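Local coordinates for protein inositol 2-dehydrogenase (Sinorhizobium meliloti, PDB 4HKT) that oxidises myo-inositol to 2-keto-myo-inositol (scyllo-inosose) with NAD+ as hydride acceptor, the first step of myo-inositol degradation, at residues Lys116-Phe121 and Ile301-Asn306; Arg123-His128 and Ala285-Ser290; Met130-Ala135 and Arg181-Glu186; Gly139-Val144 and Ile240-Ser245; Ala196-Lys201 and Asp208-Ser213. All blocks are in the same frame, centred on the assembly; numbering follows the deposited sequence.

Contact 1. Residues Lys116-Phe121 and Ile301-Asn306. With GOL (glycerol), chain C.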
# COMPACT_ATOMS: atom_id res chain seq x y z
N LYS B 116 31.71 -12.68 27.49
CA LYS B 116 30.82 -11.96 26.61
C LYS B 116 29.84 -12.98 26.04
O LYS B 116 30.25 -13.98 25.48
CB LYS B 116 31.62 -11.34 25.46
CG LYS B 116 32.63 -10.28 25.90
CD LYS B 116 33.32 -9.69 24.66
CE LYS B 116 34.33 -8.62 25.03
NZ LYS B 116 35.43 -9.19 25.88
N LEU B 117 28.55 -12.72 26.24
CA LEU B 117 27.48 -13.59 25.75
C LEU B 117 26.38 -12.72 25.13
O LEU B 117 25.81 -11.85 25.80
CB LEU B 117 26.88 -14.42 26.91
CG LEU B 117 25.54 -15.13 26.67
CD1 LEU B 117 25.77 -16.24 25.69
CD2 LEU B 117 24.90 -15.72 27.94
N MSE B 118 26.08 -12.99 23.88
CA MSE B 118 24.93 -12.44 23.22
C MSE B 118 24.04 -13.61 22.93
O MSE B 118 24.52 -14.67 22.51
CB MSE B 118 25.36 -11.81 21.90
CG MSE B 118 24.17 -11.24 21.16
SE MSE B 118 24.76 -10.33 19.50
CE MSE B 118 25.56 -8.76 20.31
N VAL B 119 22.73 -13.42 23.10
CA VAL B 119 21.78 -14.47 22.80
C VAL B 119 21.13 -14.14 21.48
O VAL B 119 21.05 -12.99 21.09
CB VAL B 119 20.72 -14.67 23.94
CG1 VAL B 119 21.41 -14.97 25.26
CG2 VAL B 119 19.82 -13.47 24.10
N GLY B 120 20.62 -15.13 20.80
CA GLY B 120 20.11 -14.94 19.47
C GLY B 120 18.67 -14.42 19.37
O GLY B 120 17.77 -15.17 19.01
N PHE B 121 18.44 -13.16 19.71
CA PHE B 121 17.13 -12.59 19.41
C PHE B 121 17.38 -11.69 18.20
O PHE B 121 17.54 -10.49 18.33
CB PHE B 121 16.56 -11.81 20.57
CG PHE B 121 16.08 -12.68 21.72
CD1 PHE B 121 15.20 -13.69 21.50
CD2 PHE B 121 16.41 -12.37 23.01
CE1 PHE B 121 14.74 -14.46 22.55
CE2 PHE B 121 15.94 -13.11 24.07
CZ PHE B 121 15.11 -14.18 23.84
N ILE B 301 26.59 -5.77 25.93
CA ILE B 301 25.94 -6.55 24.87
C ILE B 301 24.43 -6.43 25.04
O ILE B 301 23.94 -6.45 26.17
CB ILE B 301 26.38 -8.03 24.94
CG1 ILE B 301 27.85 -8.13 24.54
CG2 ILE B 301 25.52 -8.93 24.05
CD1 ILE B 301 28.42 -9.54 24.47
N ALA B 302 23.74 -6.28 23.91
CA ALA B 302 22.29 -6.45 23.82
C ALA B 302 22.00 -7.16 22.51
O ALA B 302 22.54 -6.78 21.50
CB ALA B 302 21.57 -5.11 23.84
N PRO B 303 21.18 -8.21 22.51
CA PRO B 303 20.52 -8.91 23.61
C PRO B 303 21.50 -9.72 24.48
O PRO B 303 22.31 -10.49 23.98
CB PRO B 303 19.52 -9.82 22.89
CG PRO B 303 20.02 -9.96 21.52
CD PRO B 303 20.99 -8.89 21.22
N SER B 304 21.44 -9.48 25.76
CA SER B 304 22.30 -10.10 26.73
C SER B 304 21.69 -11.42 27.24
O SER B 304 20.56 -11.80 26.93
CB SER B 304 22.42 -9.17 27.90
OG SER B 304 21.14 -9.05 28.57
N GLY B 305 22.45 -12.06 28.11
CA GLY B 305 21.98 -13.16 28.91
C GLY B 305 20.74 -12.81 29.68
O GLY B 305 19.78 -13.59 29.69
N ASN B 306 20.73 -11.66 30.34
CA ASN B 306 19.55 -11.27 31.09
C ASN B 306 18.34 -11.11 30.18
O ASN B 306 17.21 -11.39 30.59
CB ASN B 306 19.78 -10.01 31.92
CG ASN B 306 18.62 -9.72 32.85
OD1 ASN B 306 18.32 -10.52 33.76
ND2 ASN B 306 17.88 -8.63 32.58
C1 GOL C . 26.96 -10.50 29.37
O1 GOL C . 28.20 -10.74 28.67
C2 GOL C . 25.92 -11.41 28.69
O2 GOL C . 24.79 -10.71 28.31
C3 GOL C . 25.45 -12.63 29.51
O3 GOL C . 24.90 -12.37 30.79

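Contact 2. Residues Arg123-His128 and Ala285-Ser290. With EDO (1,2-ethanediol), chain V; EDO (1,2-ethanediol), chain S.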
# COMPACT_ATOMS: atom_id res chain seq x y z
N ARG B 123 15.70 -10.61 15.79
CA ARG B 123 14.72 -9.63 15.38
C ARG B 123 15.07 -8.24 15.85
O ARG B 123 14.71 -7.27 15.20
CB ARG B 123 13.30 -10.04 15.78
CG ARG B 123 12.91 -11.34 15.12
CD ARG B 123 11.52 -11.78 15.54
NE ARG B 123 11.34 -13.19 15.23
CZ ARG B 123 10.25 -13.90 15.53
NH1 ARG B 123 9.22 -13.33 16.16
NH2 ARG B 123 10.18 -15.19 15.20
N ARG B 124 15.82 -8.13 16.92
CA ARG B 124 16.28 -6.84 17.35
C ARG B 124 17.26 -6.16 16.35
O ARG B 124 17.52 -4.97 16.49
CB ARG B 124 16.98 -6.96 18.69
CG ARG B 124 16.12 -7.27 19.88
CD ARG B 124 16.98 -7.12 21.09
NE ARG B 124 16.23 -7.41 22.29
CZ ARG B 124 16.36 -6.76 23.42
NH1 ARG B 124 17.26 -5.76 23.54
NH2 ARG B 124 15.61 -7.12 24.45
N PHE B 125 17.82 -6.93 15.40
CA PHE B 125 18.81 -6.43 14.42
C PHE B 125 18.24 -6.28 13.00
O PHE B 125 18.95 -5.90 12.06
CB PHE B 125 20.05 -7.35 14.41
CG PHE B 125 20.78 -7.35 15.70
CD1 PHE B 125 21.55 -6.27 16.05
CD2 PHE B 125 20.67 -8.40 16.60
CE1 PHE B 125 22.23 -6.23 17.26
CE2 PHE B 125 21.35 -8.38 17.79
CZ PHE B 125 22.12 -7.29 18.14
N ASP B 126 16.95 -6.61 12.84
CA ASP B 126 16.25 -6.41 11.57
C ASP B 126 16.21 -4.91 11.24
O ASP B 126 15.85 -4.10 12.12
CB ASP B 126 14.82 -6.94 11.66
CG ASP B 126 14.07 -6.76 10.38
OD1 ASP B 126 14.55 -7.30 9.33
OD2 ASP B 126 13.07 -5.99 10.39
N PRO B 127 16.54 -4.53 9.98
CA PRO B 127 16.56 -3.08 9.70
C PRO B 127 15.20 -2.40 9.89
O PRO B 127 15.16 -1.27 10.35
CB PRO B 127 17.00 -2.99 8.24
CG PRO B 127 17.55 -4.31 7.89
CD PRO B 127 16.88 -5.32 8.80
N HIS B 128 14.12 -3.11 9.61
CA HIS B 128 12.77 -2.54 9.75
C HIS B 128 12.36 -2.40 11.19
O HIS B 128 11.90 -1.34 11.63
CB HIS B 128 11.77 -3.39 8.94
CG HIS B 128 12.35 -3.84 7.65
ND1 HIS B 128 12.47 -2.99 6.57
CD2 HIS B 128 12.95 -4.99 7.28
CE1 HIS B 128 13.06 -3.62 5.58
NE2 HIS B 128 13.40 -4.83 5.99
N ALA B 285 23.28 -10.61 9.54
CA ALA B 285 24.51 -9.85 9.29
C ALA B 285 24.75 -8.81 10.38
O ALA B 285 25.88 -8.70 10.89
CB ALA B 285 24.48 -9.19 7.91
N ASN B 286 23.70 -8.07 10.74
CA ASN B 286 23.83 -6.99 11.68
C ASN B 286 24.18 -7.51 13.07
O ASN B 286 24.92 -6.87 13.85
CB ASN B 286 22.50 -6.20 11.76
CG ASN B 286 22.26 -5.32 10.55
OD1 ASN B 286 23.16 -5.05 9.76
ND2 ASN B 286 21.01 -4.85 10.40
N GLU B 287 23.60 -8.65 13.39
CA GLU B 287 23.79 -9.32 14.67
C GLU B 287 25.26 -9.73 14.88
O GLU B 287 25.85 -9.43 15.91
CB GLU B 287 22.88 -10.54 14.66
CG GLU B 287 22.98 -11.51 15.80
CD GLU B 287 21.98 -12.65 15.60
OE1 GLU B 287 22.14 -13.43 14.65
OE2 GLU B 287 21.01 -12.74 16.36
N ILE B 288 25.83 -10.40 13.88
CA ILE B 288 27.25 -10.77 13.91
C ILE B 288 28.08 -9.49 14.00
O ILE B 288 29.00 -9.39 14.84
CB ILE B 288 27.67 -11.63 12.71
CG1 ILE B 288 26.94 -12.98 12.72
CG2 ILE B 288 29.18 -11.88 12.70
CD1 ILE B 288 27.14 -13.85 13.96
N GLU B 289 27.70 -8.48 13.23
CA GLU B 289 28.39 -7.19 13.28
C GLU B 289 28.37 -6.61 14.68
O GLU B 289 29.40 -6.19 15.19
CB GLU B 289 27.80 -6.21 12.28
CG GLU B 289 28.48 -4.85 12.22
CD GLU B 289 27.74 -3.89 11.29
OE1 GLU B 289 27.26 -4.32 10.21
OE2 GLU B 289 27.60 -2.71 11.65
N SER B 290 27.21 -6.59 15.31
CA SER B 290 27.10 -6.10 16.69
C SER B 290 27.92 -6.97 17.68
O SER B 290 28.51 -6.47 18.64
CB SER B 290 25.64 -6.06 17.11
OG SER B 290 25.53 -5.60 18.40
C1 EDO V . 24.82 -3.72 13.28
O1 EDO V . 25.90 -4.27 14.01
C2 EDO V . 23.69 -3.49 14.26
O2 EDO V . 22.53 -3.05 13.57
C1 EDO S . 15.29 -2.88 26.32
O1 EDO S . 15.80 -2.73 24.98
C2 EDO S . 14.95 -4.35 26.61
O2 EDO S . 16.05 -5.22 26.25

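Contact 3. Residues Met130-Ala135 and Arg181-Glu186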
# COMPACT_ATOMS: atom_id res chain seq x y z
N MSE B 130 14.42 -2.27 13.72
CA MSE B 130 15.36 -1.31 14.36
C MSE B 130 14.90 0.10 14.13
O MSE B 130 14.96 0.95 15.03
CB MSE B 130 16.79 -1.44 13.82
CG MSE B 130 17.56 -2.55 14.49
SE MSE B 130 19.40 -2.68 13.74
CE MSE B 130 20.11 -0.95 14.38
N ALA B 131 14.43 0.37 12.92
CA ALA B 131 13.93 1.69 12.56
C ALA B 131 12.63 2.03 13.31
O ALA B 131 12.37 3.20 13.63
CB ALA B 131 13.73 1.78 11.05
N VAL B 132 11.83 1.02 13.66
CA VAL B 132 10.67 1.27 14.52
C VAL B 132 11.17 1.76 15.86
O VAL B 132 10.74 2.80 16.36
CB VAL B 132 9.78 0.03 14.66
CG1 VAL B 132 8.74 0.25 15.76
CG2 VAL B 132 9.11 -0.34 13.35
N ARG B 133 12.11 1.02 16.44
CA ARG B 133 12.65 1.39 17.73
C ARG B 133 13.34 2.81 17.73
O ARG B 133 13.15 3.61 18.67
CB ARG B 133 13.62 0.32 18.18
CG ARG B 133 14.38 0.65 19.44
CD ARG B 133 13.47 0.53 20.64
NE ARG B 133 13.51 1.70 21.48
CZ ARG B 133 12.57 2.03 22.38
NH1 ARG B 133 11.51 1.24 22.62
NH2 ARG B 133 12.70 3.15 23.07
N LYS B 134 14.11 3.08 16.69
CA LYS B 134 14.75 4.39 16.50
C LYS B 134 13.72 5.54 16.42
O LYS B 134 13.90 6.63 16.98
CB LYS B 134 15.64 4.34 15.25
CG LYS B 134 16.27 5.69 14.88
CD LYS B 134 17.42 5.57 13.87
CE LYS B 134 18.50 6.63 14.16
NZ LYS B 134 17.94 8.01 14.12
N ALA B 135 12.62 5.30 15.72
CA ALA B 135 11.56 6.28 15.65
C ALA B 135 11.00 6.55 17.03
O ALA B 135 10.75 7.72 17.37
CB ALA B 135 10.47 5.84 14.69
N ARG B 181 9.57 -6.40 25.12
CA ARG B 181 10.47 -5.67 26.01
C ARG B 181 11.28 -4.60 25.24
O ARG B 181 11.49 -3.48 25.75
CB ARG B 181 11.43 -6.65 26.73
CG ARG B 181 10.76 -7.49 27.81
CD ARG B 181 11.74 -8.44 28.49
NE ARG B 181 12.69 -7.70 29.27
CZ ARG B 181 13.96 -7.46 28.96
NH1 ARG B 181 14.56 -7.93 27.86
NH2 ARG B 181 14.66 -6.71 29.79
N PHE B 182 11.71 -4.96 24.04
CA PHE B 182 12.46 -4.05 23.16
C PHE B 182 11.64 -2.78 22.78
O PHE B 182 12.21 -1.68 22.69
CB PHE B 182 12.85 -4.82 21.92
CG PHE B 182 13.75 -4.11 20.94
CD1 PHE B 182 15.01 -3.71 21.30
CD2 PHE B 182 13.35 -3.95 19.61
CE1 PHE B 182 15.84 -3.07 20.38
CE2 PHE B 182 14.19 -3.34 18.68
CZ PHE B 182 15.43 -2.91 19.07
N LEU B 183 10.35 -2.96 22.55
CA LEU B 183 9.48 -1.89 22.06
C LEU B 183 8.85 -1.08 23.17
O LEU B 183 8.67 0.15 23.02
CB LEU B 183 8.36 -2.45 21.20
CG LEU B 183 8.75 -3.20 19.95
CD1 LEU B 183 7.55 -3.79 19.24
CD2 LEU B 183 9.51 -2.29 19.02
N LEU B 184 8.54 -1.75 24.29
CA LEU B 184 7.87 -1.07 25.38
C LEU B 184 8.76 -0.08 26.07
O LEU B 184 8.25 0.90 26.61
CB LEU B 184 7.36 -2.01 26.46
CG LEU B 184 6.10 -2.78 26.13
CD1 LEU B 184 6.02 -3.99 27.03
CD2 LEU B 184 4.87 -1.90 26.24
N GLY B 185 10.03 -0.43 26.15
CA GLY B 185 11.00 0.36 26.90
C GLY B 185 10.96 0.15 28.41
O GLY B 185 11.79 0.69 29.13
N GLU B 186 10.01 -0.65 28.89
CA GLU B 186 9.85 -0.87 30.33
C GLU B 186 9.56 -2.31 30.51
O GLU B 186 9.13 -2.96 29.57
CB GLU B 186 8.65 -0.12 30.88
CG GLU B 186 8.77 1.36 30.81
CD GLU B 186 7.53 2.06 31.31
OE1 GLU B 186 6.52 1.40 31.72
OE2 GLU B 186 7.59 3.31 31.28

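Contact 4. Residues Gly139-Val144 and Ile240-Ser245. With EDO (1,2-ethanediol), chain D.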
# COMPACT_ATOMS: atom_id res chain seq x y z
N GLY B 139 11.46 10.08 19.59
CA GLY B 139 10.30 10.84 20.08
C GLY B 139 9.18 11.00 19.04
O GLY B 139 8.23 11.73 19.28
N ARG B 140 9.26 10.27 17.94
CA ARG B 140 8.32 10.45 16.85
C ARG B 140 6.87 10.01 17.15
O ARG B 140 5.95 10.43 16.45
CB ARG B 140 8.89 9.81 15.57
CG ARG B 140 10.12 10.59 15.10
CD ARG B 140 10.64 10.21 13.73
NE ARG B 140 9.75 10.63 12.64
CZ ARG B 140 9.96 10.35 11.35
NH1 ARG B 140 11.04 9.65 10.98
NH2 ARG B 140 9.08 10.75 10.43
N ILE B 141 6.68 9.19 18.19
CA ILE B 141 5.34 8.78 18.59
C ILE B 141 5.02 9.16 20.00
O ILE B 141 4.02 8.72 20.51
CB ILE B 141 5.08 7.26 18.41
CG1 ILE B 141 5.95 6.42 19.35
CG2 ILE B 141 5.29 6.89 16.98
CD1 ILE B 141 5.38 5.03 19.63
N GLY B 142 5.85 9.99 20.63
CA GLY B 142 5.62 10.40 22.01
C GLY B 142 5.83 9.23 22.96
O GLY B 142 6.66 8.38 22.69
N GLU B 143 5.05 9.17 24.05
CA GLU B 143 5.20 8.09 25.03
C GLU B 143 4.55 6.82 24.47
O GLU B 143 3.45 6.87 23.93
CB GLU B 143 4.56 8.45 26.38
CG GLU B 143 5.46 9.11 27.41
CD GLU B 143 6.60 8.20 27.86
OE1 GLU B 143 6.35 7.15 28.53
OE2 GLU B 143 7.74 8.55 27.49
N VAL B 144 5.22 5.69 24.62
CA VAL B 144 4.65 4.40 24.17
C VAL B 144 3.41 4.13 25.00
O VAL B 144 3.41 4.39 26.19
CB VAL B 144 5.67 3.27 24.34
CG1 VAL B 144 5.03 1.89 24.16
CG2 VAL B 144 6.78 3.45 23.34
N ILE B 240 4.94 -5.72 13.70
CA ILE B 240 4.94 -5.02 14.97
C ILE B 240 4.31 -3.65 14.73
O ILE B 240 4.41 -3.05 13.64
CB ILE B 240 6.33 -4.87 15.59
CG1 ILE B 240 7.26 -4.06 14.65
CG2 ILE B 240 6.94 -6.23 15.89
CD1 ILE B 240 8.56 -3.63 15.32
N GLU B 241 3.67 -3.18 15.78
CA GLU B 241 3.00 -1.89 15.76
C GLU B 241 3.06 -1.29 17.14
O GLU B 241 2.88 -2.02 18.16
CB GLU B 241 1.56 -2.06 15.29
CG GLU B 241 0.85 -0.70 15.24
CD GLU B 241 -0.63 -0.76 14.92
OE1 GLU B 241 -1.20 -1.86 14.79
OE2 GLU B 241 -1.22 0.34 14.79
N VAL B 242 3.29 0.02 17.22
CA VAL B 242 3.39 0.71 18.48
C VAL B 242 2.59 2.03 18.42
O VAL B 242 2.89 2.93 17.60
CB VAL B 242 4.84 1.01 18.87
CG1 VAL B 242 4.87 1.64 20.25
CG2 VAL B 242 5.69 -0.24 18.83
N HIS B 243 1.56 2.09 19.24
CA HIS B 243 0.72 3.27 19.36
C HIS B 243 1.26 4.04 20.54
O HIS B 243 1.49 3.46 21.59
CB HIS B 243 -0.73 2.88 19.57
CG HIS B 243 -1.65 4.04 19.79
ND1 HIS B 243 -1.90 4.98 18.83
CD2 HIS B 243 -2.39 4.39 20.87
CE1 HIS B 243 -2.74 5.87 19.30
NE2 HIS B 243 -3.08 5.52 20.53
N GLY B 244 1.48 5.34 20.33
CA GLY B 244 2.00 6.26 21.35
C GLY B 244 1.17 7.53 21.43
O GLY B 244 0.18 7.69 20.68
N SER B 245 1.55 8.44 22.33
CA SER B 245 0.74 9.64 22.62
C SER B 245 0.65 10.58 21.42
O SER B 245 -0.38 11.25 21.19
CB SER B 245 1.27 10.40 23.88
OG SER B 245 2.65 10.70 23.75
C1 EDO D . 1.24 3.11 10.86
O1 EDO D . 0.64 2.28 9.85
C2 EDO D . 0.88 2.59 12.25
O2 EDO D . -0.51 2.81 12.55

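Contact 5. Residues Ala196-Lys201 and Asp208-Ser213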
# COMPACT_ATOMS: atom_id res chain seq x y z
N ALA B 196 -4.95 -22.54 22.47
CA ALA B 196 -5.75 -23.63 21.95
C ALA B 196 -4.92 -24.43 20.90
O ALA B 196 -3.83 -24.01 20.46
CB ALA B 196 -7.00 -23.09 21.29
N VAL B 197 -5.53 -25.53 20.51
CA VAL B 197 -5.10 -26.38 19.41
C VAL B 197 -6.15 -26.27 18.35
O VAL B 197 -7.21 -26.88 18.44
CB VAL B 197 -4.99 -27.83 19.91
CG1 VAL B 197 -4.55 -28.78 18.80
CG2 VAL B 197 -4.02 -27.87 21.07
N LEU B 198 -5.87 -25.45 17.34
CA LEU B 198 -6.78 -25.20 16.26
C LEU B 198 -6.25 -25.78 14.94
O LEU B 198 -7.00 -25.86 13.96
CB LEU B 198 -6.94 -23.69 16.05
CG LEU B 198 -7.46 -22.95 17.28
CD1 LEU B 198 -7.59 -21.48 17.07
CD2 LEU B 198 -8.81 -23.50 17.67
N ILE B 199 -4.98 -26.13 14.89
CA ILE B 199 -4.33 -26.42 13.62
C ILE B 199 -4.16 -27.92 13.44
O ILE B 199 -4.54 -28.47 12.42
CB ILE B 199 -2.99 -25.66 13.47
CG1 ILE B 199 -3.28 -24.17 13.37
CG2 ILE B 199 -2.26 -26.11 12.21
CD1 ILE B 199 -2.10 -23.31 13.73
N ASP B 200 -3.61 -28.59 14.43
CA ASP B 200 -3.34 -30.03 14.27
C ASP B 200 -3.44 -30.69 15.61
O ASP B 200 -2.70 -30.34 16.55
CB ASP B 200 -1.95 -30.23 13.64
CG ASP B 200 -1.64 -31.71 13.38
OD1 ASP B 200 -2.37 -32.59 13.85
OD2 ASP B 200 -0.63 -32.00 12.71
N LYS B 201 -4.30 -31.68 15.70
CA LYS B 201 -4.59 -32.33 16.98
C LYS B 201 -3.37 -33.04 17.50
O LYS B 201 -3.21 -33.20 18.69
CB LYS B 201 -5.75 -33.34 16.81
CG LYS B 201 -6.06 -34.21 18.05
CD LYS B 201 -6.99 -35.37 17.68
CE LYS B 201 -6.73 -36.64 18.49
NZ LYS B 201 -7.16 -36.49 19.91
N ASP B 208 1.08 -29.60 23.66
CA ASP B 208 1.40 -28.24 23.25
C ASP B 208 0.13 -27.56 22.69
O ASP B 208 -0.89 -28.18 22.55
CB ASP B 208 2.54 -28.24 22.22
CG ASP B 208 3.28 -26.92 22.15
OD1 ASP B 208 3.08 -26.01 23.02
OD2 ASP B 208 4.10 -26.79 21.20
N TYR B 209 0.25 -26.28 22.39
CA TYR B 209 -0.78 -25.52 21.80
C TYR B 209 -0.22 -25.00 20.51
O TYR B 209 1.02 -24.86 20.37
CB TYR B 209 -1.16 -24.34 22.74
CG TYR B 209 -1.79 -24.72 24.07
CD1 TYR B 209 -3.12 -25.13 24.15
CD2 TYR B 209 -1.07 -24.62 25.27
CE1 TYR B 209 -3.71 -25.48 25.36
CE2 TYR B 209 -1.66 -24.95 26.48
CZ TYR B 209 -2.98 -25.38 26.51
OH TYR B 209 -3.54 -25.68 27.74
N ASP B 210 -1.09 -24.58 19.60
CA ASP B 210 -0.65 -24.03 18.32
C ASP B 210 -1.14 -22.63 17.95
O ASP B 210 -0.73 -22.08 16.92
CB ASP B 210 -0.94 -25.02 17.18
CG ASP B 210 -2.44 -25.24 16.97
OD1 ASP B 210 -3.27 -24.28 17.12
OD2 ASP B 210 -2.79 -26.42 16.62
N SER B 211 -2.01 -22.06 18.78
CA SER B 211 -2.62 -20.77 18.55
C SER B 211 -2.80 -20.08 19.91
O SER B 211 -3.51 -20.59 20.79
CB SER B 211 -3.99 -20.94 17.90
OG SER B 211 -3.89 -21.69 16.70
N VAL B 212 -2.11 -18.93 20.10
CA VAL B 212 -2.03 -18.32 21.43
C VAL B 212 -2.12 -16.80 21.30
O VAL B 212 -1.71 -16.21 20.29
CB VAL B 212 -0.75 -18.70 22.22
CG1 VAL B 212 -0.64 -20.20 22.41
CG2 VAL B 212 0.52 -18.23 21.54
N SER B 213 -2.62 -16.20 22.37
CA SER B 213 -2.81 -14.77 22.48
C SER B 213 -2.31 -14.38 23.88
O SER B 213 -2.58 -15.08 24.86
CB SER B 213 -4.27 -14.41 22.37
OG SER B 213 -4.88 -14.87 21.20

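Contact 1. Residues Lys116-Phe121 and Ile301-Asn306
Val119 N donates a hydrogen bond of 3.1 Å to Pro303 O, which joins strand 117-120 to the turn that leads into helix 305-324. The N-H points nearly straight at the oxygen (162°) but arrives from above the plane of the carbonyl. Met118 CA adds a CA-H...O contact to that same oxygen, Pro303 O, at 3.4 Å.

Apolar packing falls to Ile301 and Pro303. Ile301 CG2 rests on Met118 CB at 3.6 Å, while Ile301 CD1 touches Lys116 CB. Residue Met118 is a selenomethionine bent at its last torsion (chi3 -73°), which brings CE to 3.7 Å from Ile301 CG2. Pro303, entered through a cis peptide, has its CB directed toward the strand. Pro303 CB slides past Val119 CG2 at 3.9 Å and also meets the edge of the Phe121 ring at CD2, 4.0 Å away.

A glycerol, probably from the crystallisation liquor, accepts from Leu117 N through its O1 at 3.2 Å. Ser304 is the N-cap of the following helix, and its own N is bonded to Asp307 OD2.

Strand 117-120 is the last in the parallel Rossmann sheet; strand 89-93 bonds to its backbone through Ile90 and Cys92, and helix 281-297 covers Met118 and Ile301 with Ser290, Phe291 and Ala294.

Contact 2. Residues Arg123-His128 and Ala285-Ser290
Phe125 ends the short 3-10 turn between strand 117-120 and helix 127-137, and there its carbonyl and its ring both meet helix 281-297. Asn286 ND2 donates to Phe125 O at 2.8 Å. The bond is close to straight, 167° at the hydrogen, and the oxygen lies in the plane of the Asn286 amide; seen from the acceptor, the donor sits nearly along the C=O axis. Just beside this bond, Phe125 CB and Asn286 CB touch at 3.8 Å.

The ring lies against the same helix, over Glu287 and as far as Ser290, one turn on. Glu287 CA stands over one face, 3.8 Å from the centroid of the Phe125 ring, in a CH-pi contact, and Glu287 CB presses on Phe125 CD2 at 3.6 Å. The two side chains cross at about a right angle. Phe125 CE1 comes within 3.4 Å of Ser290 CB, which approaches the ring obliquely.

In this two-domain fold of the Gfo/Idh/MocA family, residues 123-128 carry the chain from the parallel sheet into the C-terminal domain. Asp126 is the N-cap of helix 127-137: its OD2 accepts from Phe129 N and, weakly, from His128 N, while OD1 forms a salt bridge with Arg279. Pro127 packs on Val257 of the second subunit, where His128 ND1 bonds to Ser258 N.

Arg124 makes a salt bridge with Asp178. A 1,2-ethanediol, probably from the crystallisation liquor, has its O2 in the guanidinium plane, 2.7 Å from Arg124 NH2.

Contact 3. Residues Met130-Ala135 and Arg181-Glu186
Arg133 lays the aliphatic part of its side chain against the ring of Phe182, and this is the dense part of the contact. Arg133 CB meets Phe182 CE2 at 3.7 Å, and Arg133 CG lies 4.2 Å from the ring centroid in an off-centre CH-pi contact. The chain then bends at chi2 (75°), placing CD over the same face. The guanidinium ends up 62° from the ring plane, where Arg133 NH1 gives a weak hydrogen bond to Phe182 O at 3.0 Å. The stronger partner of the Arg133 guanidinium is Asp137 of its own helix, which forms a salt bridge with NH2.

Toward solvent the contact thins out. Gly185, where helix 168-184 ends with positive phi, comes no nearer than 4.2 Å, from its N to Arg133 NH1. An alanine at Arg133 would keep the CB contact but would probably leave Asp137 without its salt-bridge mate and the Phe182 ring without its CH-pi cover.

Inward, Val132 CG1 and Leu183 CD2 touch at 4.2 Å. This pair joins helices 127-137 and 168-184 over the mixed sheet, both residues resting on Ile240 of strand 237-244, with Val132 also on Val249 and on Ile259 of the second subunit.

Contact 4. Residues Gly139-Val144 and Ile240-Ser245
Val144 and Gly244 form an antiparallel, non-hydrogen-bonded pair with their CA atoms 4.3 Å apart, where the chain enters strand 144-152 alongside the end of strand 237-244. This is the mixed sheet of the C-terminal domain. A type I turn from Gly139 to Gly142, following the Schellman motif that ends helix 127-137 at Gly139, brings the chain round to the pairing.

Ser245 and Glu143 bond twice. Ser245 N donates to Glu143 O at 2.9 Å, and Glu143 N donates to Ser245 OG, also at 2.9 Å and with an angle of 151° at the hydrogen. Chi1 of Ser245 (54°) sets OG between its backbone N and carbonyl carbon, facing that N-H. An alanine here would probably leave Glu143 N without this acceptor, so that only the backbone bond would tie the two residues.

Gly142 and Gly244 pack closely. A CB on Gly142 would run into Ser245 OG, and one on Gly244 would run into Ile141 O, which takes a CA-H...O contact from Gly244 CA at 3.3 Å.

His243 points away from the loop, its NE2 bonded to Ser229 OG of the third subunit, and Glu241 forms salt bridges with Arg152 and Arg239 of that subunit. Val242 faces the loop: its CG1 touches Val144 CG1 at 3.9 Å and, crossing at about a right angle, Ile141 CD1 at a tight 3.5 Å.

Contact 5. Residues Ala196-Lys201 and Asp208-Ser213
Asp210 turns its carboxylate onto the backbone N-H groups of Leu198, Ile199 and Asp200, one after another. Its chi1 (65°) places CG between the backbone N and the carbonyl carbon, facing the bend at 198-200. Leu198 N reaches Asp210 OD1 at 2.9 Å in an almost straight bond (172°) on the syn side, while Ser211 OG donates to the same Asp210 OD1 from the anti side at 2.7 Å. Asp210 OD2 takes Ile199 N at 2.8 Å, also syn but well out of the carboxylate plane, and Asp200 N at 3.2 Å, nearly in line with the C-O bond. Both come from the same face. Four donors thus fix the rotation of the group and would probably favour its charged form.

Asp210 and Ser211 together face Ala196, a classic beta bulge where strands 188-196 and 211-218 begin to part. Ala196 O accepts from both, Asp210 N at 2.9 Å and Ser211 N at 3.2 Å.

Ile199 crosses Asp210 obliquely, its CB 3.2 Å from Asp210 OD2, whereas Val197 crosses at about a right angle and meets Asp210 OD2 with CG1. Leu198 CD1 lies on Ser211 CB at 3.7 Å. This side meets the third subunit: Leu198 packs on its Ser220, and Ser211 O accepts from its Gln223 NE2.

Overall arrangement
Contacts 1 to 4 form a continuous chain from the Rossmann sheet into the C-terminal domain. Contacts 1 and 2, centres about 12 Å apart, touch where Pro303 CD meets Phe125 CE2 at 3.5 Å. Contact 2 passes to contact 3 along helix 127-137, with Arg124 beside Phe182. Contacts 3 and 4 are the nearest pair, centres about 9 Å apart, and are linked by a probable hydrogen bond from Arg140 N to Ala135 O. Contact 5 stands apart, farther across the mixed sheet, its centre about 31 Å from that of contact 4; both touch the third subunit, while contacts 2, 3 and 4 touch the second. Neither NAD nor inositol is bound; the glycerol and 1,2-ethanediol molecules are probably from the crystallisation liquor.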